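Local atomic coordinates of putative peptide ABC-transport system periplasmic peptide-binding protein (Campylobacter jejuni, PDB entry 4OEU), a protein that probably captures peptides or related solutes in the periplasm for an ABC transporter, and here carries a nickel ion and a histidine. Residues 183-188 with 489-494; 6-11 with 191-196; 51-56 with 64-69; 40-45 with 472-477. One frame throughout, in Å; residues are numbered along the deposited sequence.

In the fold
Contacts 2 and 3 are strand pairings: contact 2 is a parallel pair at the margin of a mixed sheet, contact 3 a bulged antiparallel hairpin in a second sheet. Contacts 1 and 4 join loops distant in sequence, and both use the C-terminal tail after strand 454-467. Contact 2 is the most buried, with half its residues enclosed and aliphatic side chains on both faces; contact 4 lies at the surface and depends on one arginine, backbone carbonyls and waters. Trp492 of contact 1 packs on Leu7 and Ile9 of contact 2 and on Ile473 in segment 472-477 of contact 4. Contact 3 is about 20 Å from contact 2 by nearest atoms, but its Arg68 packs against Tyr183 and Leu184 of contact 1.

Contact 1. Residues 183-188 with 489-494; sequences YLDKVK and VYEWSK
Tyr490, in the short 3-10 turn 489-491 near the C-terminus, meets the loop 183-188 with both its ring and its backbone. Asp185 and Leu184 approach the ring obliquely: Asp185 CB lies 4.1 Å from Tyr490 CE1, and Leu184 CD2 rests 3.9 Å from the phenolic OH. At the other end of the side chain Val187 crosses at about a right angle, CG1 4.0 Å from Tyr490 CB, with Tyr163 of strand 163-169 also touching this valine. With chi1 at 55°, Tyr490 CG lies between the backbone N and carbonyl carbon, and the ring runs alongside Leu184 and Asp185. One backbone bond joins the two segments, from Lys188 N to Tyr490 O, 3.0 Å long and nearly straight at 166°. Beyond it the lysine chain runs fully extended alongside the turn, its methylenes against the carbonyls, and its CB stands 4.0 Å from Ser493 CB. The carboxylate of Glu491 looks elsewhere, with OE1 bonded to Asn488, whose OD1 takes the indole N-H of Trp492. The contact joins the C-terminal tail to the loop that precedes strand 191-196, and the aliphatic part of Lys188 closes it with CD 3.1 Å from Glu491 O.

Contact 2. Residues 6-11 with 191-196; sequences TLIIAV and RLIIKH
The guanidinium of Arg191 has the methyl CG2 of Thr6 over one face, at the start of a parallel strand pair in a mixed sheet: 191-196 neighbours 6-11, an outermost strand whose other edge bonds to Asp213 and Ala214. Arg191 bends at its second and third torsions, which brings NE within 2.8 Å of Thr6 OG1; at 121° this hydrogen bond is weak, and the stronger partner of the group is Glu175, which forms a salt bridge with NH2. At the far end the His196 ring is met obliquely by Val11 O, 3.8 Å from CD2, and the ring of Phe198 meets it with the planes inclined. Between these ends five backbone bonds make a regular parallel ladder, with Leu7 and Ile9 each both giving and accepting; Ile9 N to Ile193 O is the straightest, at 170°. On the face carrying Thr6, Ile8 and Ile193 stand side by side, CG1 of Ile8 4.0 Å from CB of Ile193, while Lys195 stretches away to a salt bridge with Glu206. The face carrying Leu7 is wholly aliphatic up to Val11 and Ile194. There Leu192 and Ile194 pack on Leu32 of helix 30-33. Leu192 also turns CD1 across the pair, 3.7 Å from Leu7 CB and 3.8 Å from Ile9 CD1, and farther along Val11 CG2 touches Ile194 CG2 at 3.6 Å.

Contact 3. Residues 51-56 with 64-69; sequences AKSWDI and DIFLRD
A classic beta bulge in the antiparallel hairpin of strands 46-56 and 62-67 sets Lys52 and Ser53 together against Phe66. Phe66 O takes both amides, Lys52 N at 2.8 Å and Ser53 N in a weak bond of 3.4 Å, while Phe66 N returns a bond to Ser53 O. Past the bulge the ladder is regular, and Asp55 and Asp64 form a hydrogen-bonded pair with two bonds of 2.9 Å, from Asp55 N to Asp64 O and from Asp64 N to Asp55 O. On the side of the sheet that carries Ser53, Asp55 and Phe66, two oxygens approach the phenyl ring: Ser53 OG comes obliquely to 3.3 Å from CD2, and Asp55 OD2 reaches the edge, near the ring plane, 3.5 Å from CE2, with the carboxylate turned 75° to the ring. His117 of the adjacent strand 117-122 meets this ring too, and with Lys119 it holds the Asp64 carboxylate. The other side is apolar. Trp54 carries its CG between N and carbonyl carbon (chi1 49°), which tips the indole off the pair toward Leu46, Pro48 and Leu130; CB itself lies 3.7 Å from Ile65 CD1. At the corner near Lys52, Ile65 CG2 lies 3.5 Å from Ala51 CB.

Contact 4. Residues 40-45 with 472-477; sequences FDENMS and GIKTRT
Arg476 reaches across to the type I turn Asp41-Met44, in the loop joining strands 38-40 and 46-56, and its guanidinium forms the tight part of the contact. Its chain is extended from CG to NE, which carries NH2 to two carbonyls: Phe40 O lies at the guanidinium edge, 2.8 Å away in a weak bond, and Asp41 O accepts at 3.3 Å. The second bond comes from well above the carbonyl plane of Asp41, while Met44 N, whose bond to the same oxygen closes the turn, comes from the opposite face, so one oxygen serves both the turn and the arginine. Met44 crosses the arginine chain at about a right angle. Bends at its second and third torsions (-57° and -55°) fold the thioether over one guanidinium face, with SD 3.5 Å from Arg476 CD and CE over the group's centre. Within the turn Asp41 OD1 accepts Asn43 N, an Asx turn, and also Ser45 N, from the opposite face of the carboxylate. Trp487 adds a cation-pi contact to Arg476, whose side chain lies about 6 Å from that of Asn31, a magnesium-binding residue.

The outer side is looser. Glu42 and Lys474 have opposite charges but fall short of a salt bridge, OE1 to NZ being 4.3 Å; the lysine also has a long, weak ion pair with Glu491. Here water links the segments: one molecule donates to Glu42 O at 3.1 Å and accepts from Thr477 N at 3.2 Å.

Contact 1. Residues 183-188 with 489-494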
loop_
_atom_site.group_PDB
_atom_site.type_symbol
_atom_site.label_atom_id
_atom_site.label_comp_id
_atom_site.label_asym_id
_atom_site.label_seq_id
_atom_site.Cartn_x
_atom_site.Cartn_y
_atom_site.Cartn_z
ATOM N N TYR A 183 21.565 11.119 12.088
ATOM C CA TYR A 183 21.850 12.485 11.641
ATOM C C TYR A 183 20.656 13.428 11.750
ATOM O O TYR A 183 20.812 14.617 12.015
ATOM C CB TYR A 183 22.341 12.456 10.188
ATOM C CG TYR A 183 21.404 11.710 9.263
ATOM C CD1 TYR A 183 20.416 12.379 8.552
ATOM C CD2 TYR A 183 21.496 10.333 9.116
ATOM C CE1 TYR A 183 19.550 11.698 7.718
ATOM C CE2 TYR A 183 20.637 9.642 8.290
ATOM C CZ TYR A 183 19.667 10.327 7.592
ATOM O OH TYR A 183 18.818 9.631 6.768
ATOM N N LEU A 184 19.467 12.895 11.503
ATOM C CA LEU A 184 18.266 13.713 11.385
ATOM C C LEU A 184 17.836 14.280 12.732
ATOM O O LEU A 184 17.473 15.448 12.843
ATOM C CB LEU A 184 17.136 12.893 10.762
ATOM C CG LEU A 184 16.068 13.665 9.987
ATOM C CD1 LEU A 184 16.700 14.423 8.823
ATOM C CD2 LEU A 184 14.975 12.721 9.499
ATOM N N ASP A 185 17.858 13.424 13.744
ATOM C CA ASP A 185 17.384 13.765 15.077
ATOM C C ASP A 185 17.891 12.725 16.064
ATOM O O ASP A 185 18.326 11.643 15.667
ATOM C CB ASP A 185 15.850 13.819 15.118
ATOM C CG ASP A 185 15.315 14.408 16.414
ATOM O OD1 ASP A 185 14.097 14.684 16.489
ATOM O OD2 ASP A 185 16.107 14.571 17.367
ATOM N N LYS A 186 17.833 13.047 17.349
ATOM C CA LYS A 186 18.182 12.080 18.371
ATOM C C LYS A 186 17.041 11.081 18.508
ATOM O O LYS A 186 15.898 11.469 18.742
ATOM C CB LYS A 186 18.448 12.774 19.703
ATOM C CG LYS A 186 18.623 11.818 20.866
ATOM C CD LYS A 186 20.035 11.273 20.946
ATOM C CE LYS A 186 20.167 10.303 22.111
ATOM N NZ LYS A 186 19.675 10.900 23.385
ATOM N N VAL A 187 17.346 9.797 18.339
ATOM C CA VAL A 187 16.332 8.758 18.510
ATOM C C VAL A 187 16.014 8.632 19.994
ATOM O O VAL A 187 16.897 8.340 20.803
ATOM C CB VAL A 187 16.794 7.408 17.950
ATOM C CG1 VAL A 187 15.677 6.398 18.051
ATOM C CG2 VAL A 187 17.238 7.569 16.509
ATOM N N LYS A 188 14.758 8.872 20.352
ATOM C CA LYS A 188 14.384 9.017 21.757
ATOM C C LYS A 188 14.279 7.697 22.533
ATOM O O LYS A 188 14.896 7.549 23.589
ATOM C CB LYS A 188 13.081 9.808 21.842
ATOM C CG LYS A 188 13.303 11.284 21.512
ATOM C CD LYS A 188 12.010 12.072 21.441
ATOM C CE LYS A 188 12.285 13.554 21.226
ATOM N NZ LYS A 188 11.029 14.348 21.151
ATOM N N VAL A 489 8.381 7.522 14.619
ATOM C CA VAL A 489 8.504 6.746 15.853
ATOM C C VAL A 489 9.794 7.061 16.625
ATOM O O VAL A 489 9.879 6.817 17.828
ATOM C CB VAL A 489 8.423 5.229 15.557
ATOM C CG1 VAL A 489 9.640 4.776 14.781
ATOM C CG2 VAL A 489 8.275 4.430 16.841
ATOM N N TYR A 490 10.793 7.612 15.940
ATOM C CA TYR A 490 12.034 8.008 16.602
ATOM C C TYR A 490 11.824 9.235 17.484
ATOM O O TYR A 490 12.689 9.589 18.288
ATOM C CB TYR A 490 13.140 8.278 15.576
ATOM C CG TYR A 490 12.778 9.290 14.508
ATOM C CD1 TYR A 490 13.062 10.644 14.674
ATOM C CD2 TYR A 490 12.157 8.890 13.329
ATOM C CE1 TYR A 490 12.732 11.564 13.695
ATOM C CE2 TYR A 490 11.826 9.804 12.350
ATOM C CZ TYR A 490 12.115 11.136 12.538
ATOM O OH TYR A 490 11.783 12.046 11.559
ATOM N N GLU A 491 10.673 9.882 17.332
ATOM C CA GLU A 491 10.314 10.997 18.198
ATOM C C GLU A 491 9.501 10.507 19.393
ATOM O O GLU A 491 9.237 11.269 20.320
ATOM C CB GLU A 491 9.506 12.049 17.435
ATOM C CG GLU A 491 10.240 12.731 16.291
ATOM C CD GLU A 491 9.396 13.807 15.620
ATOM O OE1 GLU A 491 8.255 14.045 16.070
ATOM O OE2 GLU A 491 9.868 14.407 14.633
ATOM N N TRP A 492 9.095 9.239 19.360
ATOM C CA TRP A 492 8.241 8.682 20.411
ATOM C C TRP A 492 9.020 8.392 21.685
ATOM O O TRP A 492 10.138 7.882 21.637
ATOM C CB TRP A 492 7.541 7.399 19.942
ATOM C CG TRP A 492 6.576 7.583 18.800
ATOM C CD1 TRP A 492 6.506 8.645 17.940
ATOM C CD2 TRP A 492 5.533 6.680 18.404
ATOM N NE1 TRP A 492 5.496 8.451 17.027
ATOM C CE2 TRP A 492 4.881 7.255 17.290
ATOM C CE3 TRP A 492 5.089 5.441 18.878
ATOM C CZ2 TRP A 492 3.807 6.632 16.645
ATOM C CZ3 TRP A 492 4.024 4.822 18.237
ATOM C CH2 TRP A 492 3.396 5.419 17.131
ATOM N N SER A 493 8.424 8.728 22.823
ATOM C CA SER A 493 9.016 8.427 24.119
ATOM C C SER A 493 7.954 8.356 25.215
ATOM O O SER A 493 6.868 8.912 25.074
ATOM C CB SER A 493 10.067 9.474 24.477
ATOM O OG SER A 493 9.457 10.736 24.658
ATOM N N LYS A 494 8.269 7.675 26.309
ATOM C CA LYS A 494 7.337 7.578 27.425
ATOM C C LYS A 494 7.864 8.315 28.653
ATOM O O LYS A 494 7.118 8.630 29.582
ATOM C CB LYS A 494 7.046 6.110 27.740
ATOM C CG LYS A 494 6.306 5.412 26.608
ATOM C CD LYS A 494 6.139 3.925 26.850
ATOM C CE LYS A 494 7.445 3.182 26.629
ATOM N NZ LYS A 494 7.252 1.703 26.665
ATOM O OXT LYS A 494 9.054 8.614 28.734
#

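Contact 2. Residues 6-11 with 191-196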
loop_
_atom_site.group_PDB
_atom_site.type_symbol
_atom_site.label_atom_id
_atom_site.label_comp_id
_atom_site.label_asym_id
_atom_site.label_seq_id
_atom_site.Cartn_x
_atom_site.Cartn_y
_atom_site.Cartn_z
ATOM N N THR A 6 11.787 1.047 26.380
ATOM C CA THR A 6 11.393 0.072 25.375
ATOM C C THR A 6 10.030 0.420 24.801
ATOM O O THR A 6 9.093 0.719 25.540
ATOM C CB THR A 6 11.335 -1.364 25.961
ATOM O OG1 THR A 6 12.649 -1.795 26.336
ATOM C CG2 THR A 6 10.750 -2.339 24.947
ATOM N N LEU A 7 9.920 0.361 23.480
ATOM C CA LEU A 7 8.651 0.587 22.809
ATOM C C LEU A 7 8.227 -0.678 22.082
ATOM O O LEU A 7 9.024 -1.285 21.369
ATOM C CB LEU A 7 8.748 1.759 21.827
ATOM C CG LEU A 7 7.407 2.437 21.536
ATOM C CD1 LEU A 7 6.738 2.827 22.833
ATOM C CD2 LEU A 7 7.581 3.651 20.638
ATOM N N ILE A 8 6.975 -1.083 22.281
ATOM C CA ILE A 8 6.442 -2.278 21.630
ATOM C C ILE A 8 5.181 -1.951 20.834
ATOM O O ILE A 8 4.146 -1.586 21.396
ATOM C CB ILE A 8 6.132 -3.392 22.652
ATOM C CG1 ILE A 8 7.369 -3.682 23.508
ATOM C CG2 ILE A 8 5.682 -4.663 21.944
ATOM C CD1 ILE A 8 7.182 -4.808 24.494
ATOM N N ILE A 9 5.284 -2.089 19.516
ATOM C CA ILE A 9 4.186 -1.784 18.612
ATOM C C ILE A 9 3.774 -3.022 17.821
ATOM O O ILE A 9 4.618 -3.803 17.380
ATOM C CB ILE A 9 4.576 -0.648 17.639
ATOM C CG1 ILE A 9 5.073 0.570 18.429
ATOM C CG2 ILE A 9 3.402 -0.272 16.745
ATOM C CD1 ILE A 9 5.859 1.577 17.600
ATOM N N ALA A 10 2.473 -3.205 17.641
ATOM C CA ALA A 10 1.991 -4.314 16.846
ATOM C C ALA A 10 1.654 -3.861 15.428
ATOM O O ALA A 10 1.062 -2.798 15.228
ATOM C CB ALA A 10 0.773 -4.958 17.512
ATOM N N VAL A 11 2.060 -4.658 14.445
ATOM C CA VAL A 11 1.665 -4.418 13.057
ATOM C C VAL A 11 1.098 -5.717 12.489
ATOM O O VAL A 11 1.520 -6.807 12.889
ATOM C CB VAL A 11 2.845 -3.918 12.179
ATOM C CG1 VAL A 11 3.477 -2.667 12.774
ATOM C CG2 VAL A 11 3.882 -5.014 11.989
ATOM N N ARG A 191 14.860 1.200 22.881
ATOM C CA ARG A 191 14.468 -0.124 22.404
ATOM C C ARG A 191 13.121 -0.101 21.708
ATOM O O ARG A 191 12.148 0.441 22.227
ATOM C CB ARG A 191 14.426 -1.167 23.523
ATOM C CG ARG A 191 15.776 -1.744 23.906
ATOM C CD ARG A 191 15.607 -3.205 24.315
ATOM N NE ARG A 191 14.830 -3.407 25.536
ATOM C CZ ARG A 191 14.348 -4.588 25.915
ATOM N NH1 ARG A 191 13.650 -4.697 27.038
ATOM N NH2 ARG A 191 14.542 -5.660 25.155
ATOM N N LEU A 192 13.077 -0.715 20.531
ATOM C CA LEU A 192 11.855 -0.778 19.747
ATOM C C LEU A 192 11.590 -2.204 19.298
ATOM O O LEU A 192 12.448 -2.864 18.713
ATOM C CB LEU A 192 11.938 0.150 18.536
ATOM C CG LEU A 192 10.715 0.091 17.623
ATOM C CD1 LEU A 192 9.486 0.563 18.378
ATOM C CD2 LEU A 192 10.935 0.931 16.370
ATOM N N ILE A 193 10.388 -2.677 19.593
ATOM C CA ILE A 193 9.969 -4.004 19.186
ATOM C C ILE A 193 8.764 -3.898 18.263
ATOM O O ILE A 193 7.764 -3.269 18.609
ATOM C CB ILE A 193 9.620 -4.878 20.405
ATOM C CG1 ILE A 193 10.882 -5.170 21.228
ATOM C CG2 ILE A 193 8.926 -6.163 19.968
ATOM C CD1 ILE A 193 10.644 -6.089 22.402
ATOM N N ILE A 194 8.883 -4.471 17.072
ATOM C CA ILE A 194 7.752 -4.586 16.161
ATOM C C ILE A 194 7.133 -5.980 16.274
ATOM O O ILE A 194 7.690 -6.956 15.774
ATOM C CB ILE A 194 8.171 -4.309 14.712
ATOM C CG1 ILE A 194 8.763 -2.899 14.595
ATOM C CG2 ILE A 194 6.991 -4.515 13.767
ATOM C CD1 ILE A 194 7.801 -1.779 14.969
ATOM N N LYS A 195 5.984 -6.069 16.934
ATOM C CA LYS A 195 5.341 -7.351 17.198
ATOM C C LYS A 195 4.339 -7.676 16.095
ATOM O O LYS A 195 3.497 -6.846 15.748
ATOM C CB LYS A 195 4.660 -7.326 18.570
ATOM C CG LYS A 195 4.396 -8.704 19.168
ATOM C CD LYS A 195 3.802 -8.607 20.571
ATOM C CE LYS A 195 3.626 -9.996 21.187
ATOM N NZ LYS A 195 3.079 -9.949 22.573
ATOM N N HIS A 196 4.440 -8.873 15.524
ATOM C CA HIS A 196 3.541 -9.242 14.433
ATOM C C HIS A 196 2.234 -9.828 14.965
ATOM O O HIS A 196 2.213 -10.920 15.531
ATOM C CB HIS A 196 4.219 -10.237 13.485
ATOM C CG HIS A 196 3.302 -10.808 12.447
ATOM N ND1 HIS A 196 3.105 -12.165 12.293
ATOM C CD2 HIS A 196 2.528 -10.207 11.511
ATOM C CE1 HIS A 196 2.251 -12.374 11.307
ATOM N NE2 HIS A 196 1.885 -11.203 10.816
#

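Contact 3. Residues 51-56 with 64-69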
loop_
_atom_site.group_PDB
_atom_site.type_symbol
_atom_site.label_atom_id
_atom_site.label_comp_id
_atom_site.label_asym_id
_atom_site.label_seq_id
_atom_site.Cartn_x
_atom_site.Cartn_y
_atom_site.Cartn_z
ATOM N N ALA A 51 19.610 13.165 1.132
ATOM C CA ALA A 51 19.976 14.235 0.212
ATOM C C ALA A 51 19.672 15.567 0.864
ATOM O O ALA A 51 18.545 15.803 1.289
ATOM C CB ALA A 51 19.227 14.103 -1.103
ATOM N N LYS A 52 20.676 16.434 0.942
ATOM C CA LYS A 52 20.504 17.738 1.568
ATOM C C LYS A 52 19.773 18.693 0.629
ATOM O O LYS A 52 19.086 19.610 1.085
ATOM C CB LYS A 52 21.863 18.316 1.991
ATOM C CG LYS A 52 22.886 18.390 0.872
ATOM C CD LYS A 52 24.286 18.698 1.400
ATOM C CE LYS A 52 24.471 20.180 1.672
ATOM N NZ LYS A 52 25.879 20.501 2.028
ATOM N N SER A 53 19.919 18.471 -0.678
ATOM C CA SER A 53 19.219 19.266 -1.686
ATOM C C SER A 53 19.294 18.628 -3.071
ATOM O O SER A 53 20.040 17.671 -3.291
ATOM C CB SER A 53 19.789 20.684 -1.752
ATOM O OG SER A 53 21.035 20.679 -2.419
ATOM N N TRP A 54 18.517 19.166 -4.007
ATOM C CA TRP A 54 18.523 18.671 -5.375
ATOM C C TRP A 54 18.172 19.760 -6.379
ATOM O O TRP A 54 17.517 20.746 -6.046
ATOM C CB TRP A 54 17.539 17.512 -5.534
ATOM C CG TRP A 54 16.203 17.827 -4.971
ATOM C CD1 TRP A 54 15.179 18.477 -5.601
ATOM C CD2 TRP A 54 15.739 17.523 -3.654
ATOM N NE1 TRP A 54 14.106 18.595 -4.754
ATOM C CE2 TRP A 54 14.422 18.014 -3.552
ATOM C CE3 TRP A 54 16.306 16.884 -2.551
ATOM C CZ2 TRP A 54 13.664 17.881 -2.388
ATOM C CZ3 TRP A 54 15.550 16.745 -1.398
ATOM C CH2 TRP A 54 14.245 17.241 -1.325
ATOM N N ASP A 55 18.633 19.576 -7.609
ATOM C CA ASP A 55 18.235 20.422 -8.724
ATOM C C ASP A 55 17.754 19.539 -9.874
ATOM O O ASP A 55 18.341 18.495 -10.156
ATOM C CB ASP A 55 19.388 21.334 -9.153
ATOM C CG ASP A 55 19.743 22.369 -8.086
ATOM O OD1 ASP A 55 18.819 23.036 -7.567
ATOM O OD2 ASP A 55 20.942 22.502 -7.750
ATOM N N ILE A 56 16.661 19.944 -10.508
ATOM C CA ILE A 56 16.102 19.185 -11.617
ATOM C C ILE A 56 16.172 19.996 -12.908
ATOM O O ILE A 56 15.828 21.178 -12.928
ATOM C CB ILE A 56 14.647 18.773 -11.352
ATOM C CG1 ILE A 56 14.493 18.216 -9.933
ATOM C CG2 ILE A 56 14.189 17.744 -12.380
ATOM C CD1 ILE A 56 13.062 17.855 -9.586
ATOM N N ASP A 64 20.289 16.383 -10.332
ATOM C CA ASP A 64 21.504 16.563 -9.554
ATOM C C ASP A 64 21.156 16.468 -8.076
ATOM O O ASP A 64 20.353 17.249 -7.563
ATOM C CB ASP A 64 22.177 17.897 -9.877
ATOM C CG ASP A 64 22.897 17.872 -11.209
ATOM O OD1 ASP A 64 23.986 17.262 -11.285
ATOM O OD2 ASP A 64 22.375 18.453 -12.182
ATOM N N ILE A 65 21.747 15.486 -7.402
ATOM C CA ILE A 65 21.432 15.226 -6.010
ATOM C C ILE A 65 22.660 15.459 -5.135
ATOM O O ILE A 65 23.730 14.902 -5.387
ATOM C CB ILE A 65 20.947 13.777 -5.799
ATOM C CG1 ILE A 65 19.839 13.404 -6.798
ATOM C CG2 ILE A 65 20.506 13.573 -4.365
ATOM C CD1 ILE A 65 18.510 14.085 -6.551
ATOM N N PHE A 66 22.501 16.290 -4.110
ATOM C CA PHE A 66 23.598 16.610 -3.197
ATOM C C PHE A 66 23.375 15.929 -1.852
ATOM O O PHE A 66 22.301 16.052 -1.256
ATOM C CB PHE A 66 23.728 18.122 -3.025
ATOM C CG PHE A 66 23.860 18.861 -4.322
ATOM C CD1 PHE A 66 25.094 18.968 -4.945
ATOM C CD2 PHE A 66 22.749 19.426 -4.934
ATOM C CE1 PHE A 66 25.226 19.642 -6.149
ATOM C CE2 PHE A 66 22.873 20.102 -6.137
ATOM C CZ PHE A 66 24.114 20.208 -6.745
ATOM N N LEU A 67 24.376 15.180 -1.398
ATOM C CA LEU A 67 24.205 14.332 -0.223
ATOM C C LEU A 67 24.771 14.961 1.035
ATOM O O LEU A 67 25.714 15.743 0.978
ATOM C CB LEU A 67 24.867 12.975 -0.455
ATOM C CG LEU A 67 24.466 12.256 -1.742
ATOM C CD1 LEU A 67 25.262 10.977 -1.910
ATOM C CD2 LEU A 67 22.975 11.950 -1.740
ATOM N N ARG A 68 24.191 14.599 2.173
ATOM C CA ARG A 68 24.777 14.900 3.468
ATOM C C ARG A 68 26.093 14.140 3.586
ATOM O O ARG A 68 26.235 13.058 3.012
ATOM C CB ARG A 68 23.829 14.497 4.598
ATOM C CG ARG A 68 22.471 15.185 4.577
ATOM C CD ARG A 68 21.681 14.778 5.808
ATOM N NE ARG A 68 22.401 15.134 7.026
ATOM C CZ ARG A 68 21.857 15.746 8.070
ATOM N NH1 ARG A 68 20.567 16.059 8.058
ATOM N NH2 ARG A 68 22.602 16.037 9.132
ATOM N N ASP A 69 27.055 14.695 4.317
ATOM C CA ASP A 69 28.338 14.027 4.483
ATOM C C ASP A 69 28.558 13.561 5.924
ATOM O O ASP A 69 29.638 13.093 6.273
ATOM C CB ASP A 69 29.476 14.952 4.034
ATOM C CG ASP A 69 29.490 16.264 4.787
ATOM O OD1 ASP A 69 28.799 16.359 5.822
ATOM O OD2 ASP A 69 30.196 17.201 4.352
#

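Contact 4. Residues 40-45 with 472-477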
loop_
_atom_site.group_PDB
_atom_site.type_symbol
_atom_site.label_atom_id
_atom_site.label_comp_id
_atom_site.label_asym_id
_atom_site.label_seq_id
_atom_site.Cartn_x
_atom_site.Cartn_y
_atom_site.Cartn_z
ATOM N N PHE A 40 9.011 12.371 3.963
ATOM C CA PHE A 40 7.805 13.193 4.011
ATOM C C PHE A 40 7.481 13.616 5.438
ATOM O O PHE A 40 7.706 12.856 6.381
ATOM C CB PHE A 40 6.627 12.442 3.383
ATOM C CG PHE A 40 6.889 11.994 1.972
ATOM C CD1 PHE A 40 6.567 12.816 0.903
ATOM C CD2 PHE A 40 7.486 10.767 1.718
ATOM C CE1 PHE A 40 6.817 12.419 -0.396
ATOM C CE2 PHE A 40 7.739 10.360 0.416
ATOM C CZ PHE A 40 7.404 11.190 -0.641
ATOM N N ASP A 41 6.959 14.831 5.592
ATOM C CA ASP A 41 6.646 15.348 6.919
ATOM C C ASP A 41 5.203 15.055 7.310
ATOM O O ASP A 41 4.529 14.243 6.672
ATOM C CB ASP A 41 6.931 16.860 7.005
ATOM C CG ASP A 41 6.065 17.694 6.065
ATOM O OD1 ASP A 41 5.096 17.166 5.479
ATOM O OD2 ASP A 41 6.352 18.903 5.927
ATOM N N GLU A 42 4.742 15.719 8.363
ATOM C CA GLU A 42 3.389 15.537 8.877
ATOM C C GLU A 42 2.304 15.926 7.870
ATOM O O GLU A 42 1.151 15.517 8.007
ATOM C CB GLU A 42 3.224 16.350 10.161
ATOM C CG GLU A 42 3.364 17.852 9.950
ATOM C CD GLU A 42 3.457 18.622 11.249
ATOM O OE1 GLU A 42 3.050 18.082 12.299
ATOM O OE2 GLU A 42 3.931 19.778 11.220
ATOM N N ASN A 43 2.678 16.714 6.864
ATOM C CA ASN A 43 1.728 17.179 5.856
ATOM C C ASN A 43 1.898 16.479 4.513
ATOM O O ASN A 43 1.308 16.890 3.511
ATOM C CB ASN A 43 1.855 18.693 5.672
ATOM C CG ASN A 43 1.632 19.457 6.966
ATOM O OD1 ASN A 43 0.518 19.489 7.495
ATOM N ND2 ASN A 43 2.689 20.076 7.482
ATOM N N MET A 44 2.708 15.422 4.516
ATOM C CA MET A 44 3.064 14.652 3.324
ATOM C C MET A 44 3.839 15.486 2.308
ATOM O O MET A 44 3.842 15.182 1.114
ATOM C CB MET A 44 1.819 14.058 2.658
ATOM C CG MET A 44 0.949 13.220 3.584
ATOM S SD MET A 44 1.888 11.879 4.337
ATOM C CE MET A 44 2.553 11.077 2.890
ATOM N N SER A 45 4.531 16.512 2.791
ATOM C CA SER A 45 5.354 17.337 1.918
ATOM C C SER A 45 6.741 16.734 1.768
ATOM O O SER A 45 7.323 16.235 2.729
ATOM C CB SER A 45 5.459 18.764 2.455
ATOM O OG SER A 45 4.206 19.418 2.393
ATOM N N GLY A 472 5.233 12.434 21.722
ATOM C CA GLY A 472 5.849 12.724 20.438
ATOM C C GLY A 472 5.174 12.145 19.206
ATOM O O GLY A 472 5.711 12.250 18.098
ATOM N N ILE A 473 4.006 11.533 19.387
ATOM C CA ILE A 473 3.266 10.963 18.260
ATOM C C ILE A 473 2.630 12.033 17.368
ATOM O O ILE A 473 1.952 12.933 17.856
ATOM C CB ILE A 473 2.156 10.003 18.749
ATOM C CG1 ILE A 473 2.759 8.828 19.525
ATOM C CG2 ILE A 473 1.342 9.489 17.579
ATOM C CD1 ILE A 473 1.724 7.930 20.169
ATOM N N LYS A 474 2.840 11.920 16.060
ATOM C CA LYS A 474 2.173 12.794 15.092
ATOM C C LYS A 474 1.381 11.999 14.052
ATOM O O LYS A 474 1.859 10.994 13.524
ATOM C CB LYS A 474 3.183 13.697 14.375
ATOM C CG LYS A 474 3.881 14.718 15.259
ATOM C CD LYS A 474 4.638 15.724 14.395
ATOM C CE LYS A 474 5.836 16.314 15.121
ATOM N NZ LYS A 474 6.729 17.049 14.176
ATOM N N THR A 475 0.169 12.462 13.757
ATOM C CA THR A 475 -0.661 11.839 12.731
ATOM C C THR A 475 -0.375 12.431 11.357
ATOM O O THR A 475 0.165 13.532 11.246
ATOM C CB THR A 475 -2.163 12.001 13.038
ATOM O OG1 THR A 475 -2.500 13.397 13.050
ATOM C CG2 THR A 475 -2.500 11.393 14.388
ATOM N N ARG A 476 -0.735 11.685 10.317
ATOM C CA ARG A 476 -0.684 12.167 8.943
ATOM C C ARG A 476 -1.482 11.213 8.073
ATOM O O ARG A 476 -1.943 10.179 8.550
ATOM C CB ARG A 476 0.763 12.295 8.439
ATOM C CG ARG A 476 1.397 10.997 7.952
ATOM C CD ARG A 476 2.872 11.205 7.640
ATOM N NE ARG A 476 3.471 10.044 6.984
ATOM C CZ ARG A 476 4.705 10.017 6.492
ATOM N NH1 ARG A 476 5.165 8.917 5.916
ATOM N NH2 ARG A 476 5.479 11.089 6.574
ATOM N N THR A 477 -1.648 11.559 6.803
ATOM C CA THR A 477 -2.380 10.710 5.877
ATOM C C THR A 477 -1.690 9.358 5.735
ATOM O O THR A 477 -0.548 9.275 5.279
ATOM C CB THR A 477 -2.503 11.371 4.494
ATOM O OG1 THR A 477 -3.126 12.655 4.632
ATOM C CG2 THR A 477 -3.331 10.499 3.565
HETATM O O HOH W 1 8.479 9.507 5.240
HETATM O O HOH W 2 -0.970 14.542 5.956
#